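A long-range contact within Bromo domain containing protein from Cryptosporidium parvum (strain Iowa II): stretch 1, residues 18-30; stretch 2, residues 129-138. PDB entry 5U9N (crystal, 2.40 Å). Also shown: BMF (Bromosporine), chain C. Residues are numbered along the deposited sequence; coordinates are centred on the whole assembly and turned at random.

Stretch 1 18-30: NLLRKEQNSFLFE
Stretch 2 (129-138) QSLNKFNNLW

Stretch 2 is helical throughout, with i to i+4 bonds such as Phe-134 N to Ser-130 O (2.7 Å). Stretch 1 begins in a helix, passes through a type I turn (Leu-20 to Glu-23) and a type II turn (Glu-23 to Ser-26, with Asn-25 at phi/psi 59/37°), then enters a 3-10 segment, 26-29. The backbones come closest at Leu-20 and Ser-130, whose CA atoms lie 6.5 Å apart. No direct hydrogen bond crosses the contact, which buries 443 Å².

Gln-129 (m, t) brings OE1 within 3.6 Å of Gln-24 OE1, a contact between two acceptors. Ser-130 (m) is the polar hub: its OG accepts from water 1 (2.7 Å), which also donates to Leu-20 O (2.7 Å), and donates to water 2 (2.9 Å), which donates to Gln-24 O (2.7 Å). Ser-130 OG also lies 3.7 Å from Glu-23 CB. The CA-to-CB bond of Lys-133 (t, p, t, t) points toward stretch 1; its CE lies 3.6 Å from Glu-23 OE2, while its NZ stays 4.3 Å from the same oxygen, so the opposite charges are near each other but beyond a salt bridge. Next, Phe-134 (t, chi2 55°) places CD1 3.9 Å from CD1 of buried Leu-20 (m, t), in apolar packing. Finally, Leu-137 (m, t) points toward stretch 1, its CD1 3.8 Å from Leu-19 CB, extending the apolar contact.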

# COMPACT_ATOMS: atom_id res chain seq x y z
N ASN A 18 6.49 -6.21 3.53
CA ASN A 18 7.77 -6.61 2.95
C ASN A 18 7.60 -7.65 1.84
O ASN A 18 8.44 -7.70 0.94
CB ASN A 18 8.71 -7.16 4.04
CG ASN A 18 9.41 -6.09 4.85
OD1 ASN A 18 9.46 -4.92 4.46
ND2 ASN A 18 10.02 -6.48 5.95
N LEU A 19 6.57 -8.50 1.92
CA LEU A 19 6.30 -9.47 0.86
C LEU A 19 5.69 -8.77 -0.39
O LEU A 19 5.99 -9.17 -1.50
CB LEU A 19 5.37 -10.59 1.34
CG LEU A 19 6.00 -11.60 2.27
CD1 LEU A 19 4.95 -12.40 2.98
CD2 LEU A 19 6.95 -12.55 1.51
N LEU A 20 4.90 -7.70 -0.21
CA LEU A 20 4.40 -6.93 -1.37
C LEU A 20 5.51 -6.15 -2.07
O LEU A 20 5.34 -5.78 -3.23
CB LEU A 20 3.32 -5.95 -0.95
CG LEU A 20 2.02 -6.52 -0.50
CD1 LEU A 20 1.15 -5.43 0.02
CD2 LEU A 20 1.36 -7.30 -1.62
N ARG A 21 6.61 -5.85 -1.35
CA ARG A 21 7.76 -5.15 -1.95
C ARG A 21 8.51 -6.06 -2.93
O ARG A 21 9.24 -5.56 -3.77
CB ARG A 21 8.74 -4.65 -0.88
CG ARG A 21 8.26 -3.44 -0.12
CD ARG A 21 9.40 -2.81 0.65
NE ARG A 21 9.15 -2.77 2.09
CZ ARG A 21 8.83 -1.69 2.80
NH1 ARG A 21 8.67 -0.51 2.19
NH2 ARG A 21 8.66 -1.77 4.11
N LYS A 22 8.33 -7.38 -2.84
CA LYS A 22 8.98 -8.31 -3.76
C LYS A 22 8.13 -8.54 -5.03
O LYS A 22 8.57 -9.27 -5.90
CB LYS A 22 9.25 -9.65 -3.05
CG LYS A 22 10.31 -9.54 -1.94
CD LYS A 22 10.47 -10.83 -1.17
CE LYS A 22 11.59 -10.76 -0.16
N GLU A 23 6.95 -7.89 -5.16
CA GLU A 23 6.09 -8.09 -6.33
C GLU A 23 6.56 -7.27 -7.52
O GLU A 23 7.36 -6.35 -7.36
CB GLU A 23 4.63 -7.75 -6.01
CG GLU A 23 3.96 -8.75 -5.08
CD GLU A 23 3.80 -10.15 -5.66
OE1 GLU A 23 3.05 -10.30 -6.65
OE2 GLU A 23 4.39 -11.10 -5.09
N GLN A 24 6.06 -7.60 -8.72
CA GLN A 24 6.44 -6.93 -9.96
C GLN A 24 6.03 -5.46 -9.96
O GLN A 24 4.87 -5.13 -9.67
CB GLN A 24 5.82 -7.64 -11.17
CG GLN A 24 6.44 -9.02 -11.43
CD GLN A 24 5.69 -9.82 -12.47
OE1 GLN A 24 4.49 -9.60 -12.71
NE2 GLN A 24 6.35 -10.81 -13.05
N ASN A 25 6.99 -4.57 -10.31
CA ASN A 25 6.81 -3.12 -10.36
C ASN A 25 6.39 -2.58 -8.97
O ASN A 25 5.65 -1.59 -8.88
CB ASN A 25 5.80 -2.72 -11.46
CG ASN A 25 6.20 -3.20 -12.84
OD1 ASN A 25 7.34 -3.08 -13.24
ND2 ASN A 25 5.26 -3.72 -13.61
N SER A 26 6.95 -3.18 -7.89
CA SER A 26 6.69 -2.74 -6.51
C SER A 26 7.24 -1.32 -6.27
O SER A 26 6.75 -0.62 -5.39
CB SER A 26 7.31 -3.70 -5.52
OG SER A 26 8.71 -3.81 -5.74
N PHE A 27 8.28 -0.91 -7.03
CA PHE A 27 8.87 0.43 -6.91
C PHE A 27 7.79 1.53 -7.10
O PHE A 27 7.94 2.62 -6.55
CB PHE A 27 10.01 0.63 -7.95
CG PHE A 27 9.56 0.71 -9.40
CD1 PHE A 27 9.22 1.92 -9.97
CD2 PHE A 27 9.50 -0.43 -10.18
CE1 PHE A 27 8.79 1.99 -11.29
CE2 PHE A 27 9.02 -0.36 -11.49
CZ PHE A 27 8.67 0.84 -12.04
N LEU A 28 6.71 1.23 -7.86
CA LEU A 28 5.64 2.21 -8.10
C LEU A 28 5.02 2.72 -6.82
O LEU A 28 4.72 3.90 -6.70
CB LEU A 28 4.52 1.59 -8.98
CG LEU A 28 4.89 1.25 -10.44
CD1 LEU A 28 3.75 0.49 -11.12
CD2 LEU A 28 5.20 2.51 -11.23
N PHE A 29 4.84 1.83 -5.84
CA PHE A 29 4.12 2.12 -4.62
C PHE A 29 5.02 2.32 -3.40
O PHE A 29 4.50 2.41 -2.28
CB PHE A 29 3.18 0.95 -4.33
CG PHE A 29 2.53 0.39 -5.57
CD1 PHE A 29 1.55 1.11 -6.24
CD2 PHE A 29 2.96 -0.80 -6.12
CE1 PHE A 29 0.94 0.59 -7.38
CE2 PHE A 29 2.35 -1.33 -7.26
CZ PHE A 29 1.33 -0.63 -7.88
N GLU A 30 6.34 2.43 -3.60
CA GLU A 30 7.28 2.51 -2.49
C GLU A 30 7.30 3.88 -1.84
O GLU A 30 7.13 3.99 -0.63
CB GLU A 30 8.69 2.12 -2.96
CG GLU A 30 9.73 2.04 -1.86
CD GLU A 30 9.33 1.20 -0.67
OE1 GLU A 30 8.66 0.16 -0.87
OE2 GLU A 30 9.70 1.56 0.47
N GLN A 129 -2.46 -6.64 -9.36
CA GLN A 129 -1.82 -7.90 -8.96
C GLN A 129 -1.27 -7.82 -7.55
O GLN A 129 -1.22 -8.84 -6.87
CB GLN A 129 -0.69 -8.29 -9.93
CG GLN A 129 -1.20 -8.74 -11.30
CD GLN A 129 -0.12 -8.66 -12.36
OE1 GLN A 129 1.09 -8.78 -12.07
NE2 GLN A 129 -0.52 -8.47 -13.61
N SER A 130 -0.82 -6.65 -7.11
CA SER A 130 -0.35 -6.49 -5.73
C SER A 130 -1.54 -6.51 -4.77
O SER A 130 -1.42 -7.02 -3.67
CB SER A 130 0.47 -5.22 -5.56
OG SER A 130 1.78 -5.43 -6.05
N LEU A 131 -2.70 -5.98 -5.20
CA LEU A 131 -3.94 -6.06 -4.43
C LEU A 131 -4.37 -7.52 -4.30
O LEU A 131 -4.84 -7.94 -3.24
CB LEU A 131 -5.04 -5.25 -5.10
CG LEU A 131 -6.46 -5.42 -4.50
CD1 LEU A 131 -6.51 -4.89 -3.09
CD2 LEU A 131 -7.49 -4.74 -5.34
N ASN A 132 -4.25 -8.29 -5.38
CA ASN A 132 -4.60 -9.70 -5.38
C ASN A 132 -3.63 -10.47 -4.47
O ASN A 132 -4.06 -11.30 -3.68
CB ASN A 132 -4.58 -10.26 -6.79
CG ASN A 132 -5.72 -9.76 -7.66
OD1 ASN A 132 -6.47 -8.84 -7.30
ND2 ASN A 132 -5.84 -10.34 -8.86
N LYS A 133 -2.32 -10.18 -4.56
CA LYS A 133 -1.33 -10.78 -3.68
C LYS A 133 -1.60 -10.38 -2.22
O LYS A 133 -1.48 -11.21 -1.34
CB LYS A 133 0.09 -10.34 -4.09
CG LYS A 133 1.23 -10.96 -3.22
CD LYS A 133 1.39 -12.46 -3.44
CE LYS A 133 2.57 -13.01 -2.66
NZ LYS A 133 2.80 -14.46 -2.91
N PHE A 134 -1.95 -9.10 -1.97
CA PHE A 134 -2.25 -8.65 -0.61
C PHE A 134 -3.43 -9.42 -0.02
O PHE A 134 -3.37 -9.85 1.14
CB PHE A 134 -2.55 -7.15 -0.56
CG PHE A 134 -2.83 -6.66 0.85
CD1 PHE A 134 -1.93 -6.88 1.88
CD2 PHE A 134 -4.08 -6.13 1.18
CE1 PHE A 134 -2.24 -6.54 3.20
CE2 PHE A 134 -4.37 -5.74 2.50
CZ PHE A 134 -3.44 -5.95 3.49
N ASN A 135 -4.52 -9.57 -0.79
CA ASN A 135 -5.71 -10.29 -0.31
C ASN A 135 -5.40 -11.70 0.06
O ASN A 135 -5.93 -12.20 1.04
CB ASN A 135 -6.82 -10.28 -1.36
CG ASN A 135 -7.54 -8.96 -1.45
OD1 ASN A 135 -7.82 -8.31 -0.45
ND2 ASN A 135 -7.97 -8.60 -2.64
N ASN A 136 -4.56 -12.37 -0.72
CA ASN A 136 -4.20 -13.75 -0.45
C ASN A 136 -3.34 -13.88 0.83
O ASN A 136 -3.52 -14.83 1.58
CB ASN A 136 -3.48 -14.37 -1.64
CG ASN A 136 -4.45 -14.92 -2.67
OD1 ASN A 136 -4.90 -16.08 -2.57
ND2 ASN A 136 -4.91 -14.07 -3.58
N LEU A 137 -2.41 -12.94 1.06
CA LEU A 137 -1.59 -12.93 2.27
C LEU A 137 -2.44 -12.58 3.48
O LEU A 137 -2.35 -13.24 4.52
CB LEU A 137 -0.44 -11.91 2.14
CG LEU A 137 0.60 -12.19 1.05
CD1 LEU A 137 1.65 -11.13 1.03
CD2 LEU A 137 1.23 -13.55 1.24
N TRP A 138 -3.24 -11.53 3.35
CA TRP A 138 -4.10 -11.04 4.43
C TRP A 138 -5.13 -12.08 4.87
O TRP A 138 -5.32 -12.28 6.07
CB TRP A 138 -4.82 -9.77 3.96
CG TRP A 138 -5.33 -8.90 5.06
CD1 TRP A 138 -6.61 -8.49 5.24
CD2 TRP A 138 -4.54 -8.19 6.01
NE1 TRP A 138 -6.68 -7.60 6.28
CE2 TRP A 138 -5.42 -7.37 6.75
CE3 TRP A 138 -3.19 -8.22 6.35
CZ2 TRP A 138 -4.99 -6.63 7.84
CZ3 TRP A 138 -2.75 -7.41 7.39
CH2 TRP A 138 -3.65 -6.64 8.13
C10 BMF C . 5.69 6.07 -10.77
N12 BMF C . 3.55 5.73 -9.85
C15 BMF C . 2.21 6.63 -12.23
C17 BMF C . 1.93 7.72 -14.47
C20 BMF C . 1.49 7.75 -17.65
C22 BMF C . 3.57 6.57 -12.11
C26 BMF C . 1.61 4.93 -7.69
C28 BMF C . 7.91 6.20 -11.70
C01 BMF C . 10.00 5.81 -10.34
C02 BMF C . 8.49 5.90 -10.48
C03 BMF C . 7.64 5.68 -9.38
N04 BMF C . 8.16 5.33 -8.11
S05 BMF C . 8.30 6.35 -6.84
C06 BMF C . 6.76 7.16 -6.67
O07 BMF C . 8.51 5.53 -5.68
O08 BMF C . 9.29 7.32 -7.19
C09 BMF C . 6.26 5.75 -9.54
C11 BMF C . 4.23 6.12 -10.91
N13 BMF C . 2.18 5.80 -9.98
C14 BMF C . 1.46 6.23 -11.07
N16 BMF C . 1.45 7.07 -13.35
O18 BMF C . 0.90 7.98 -15.32
C19 BMF C . 1.21 8.73 -16.54
O21 BMF C . 3.09 8.00 -14.69
N23 BMF C . 0.17 6.21 -10.77
N24 BMF C . 0.06 5.76 -9.46
C25 BMF C . 1.26 5.50 -9.01
C27 BMF C . 6.54 6.29 -11.85
O HOH W 1 3.88 -4.16 -4.85
O HOH W 2 2.53 -6.18 -8.74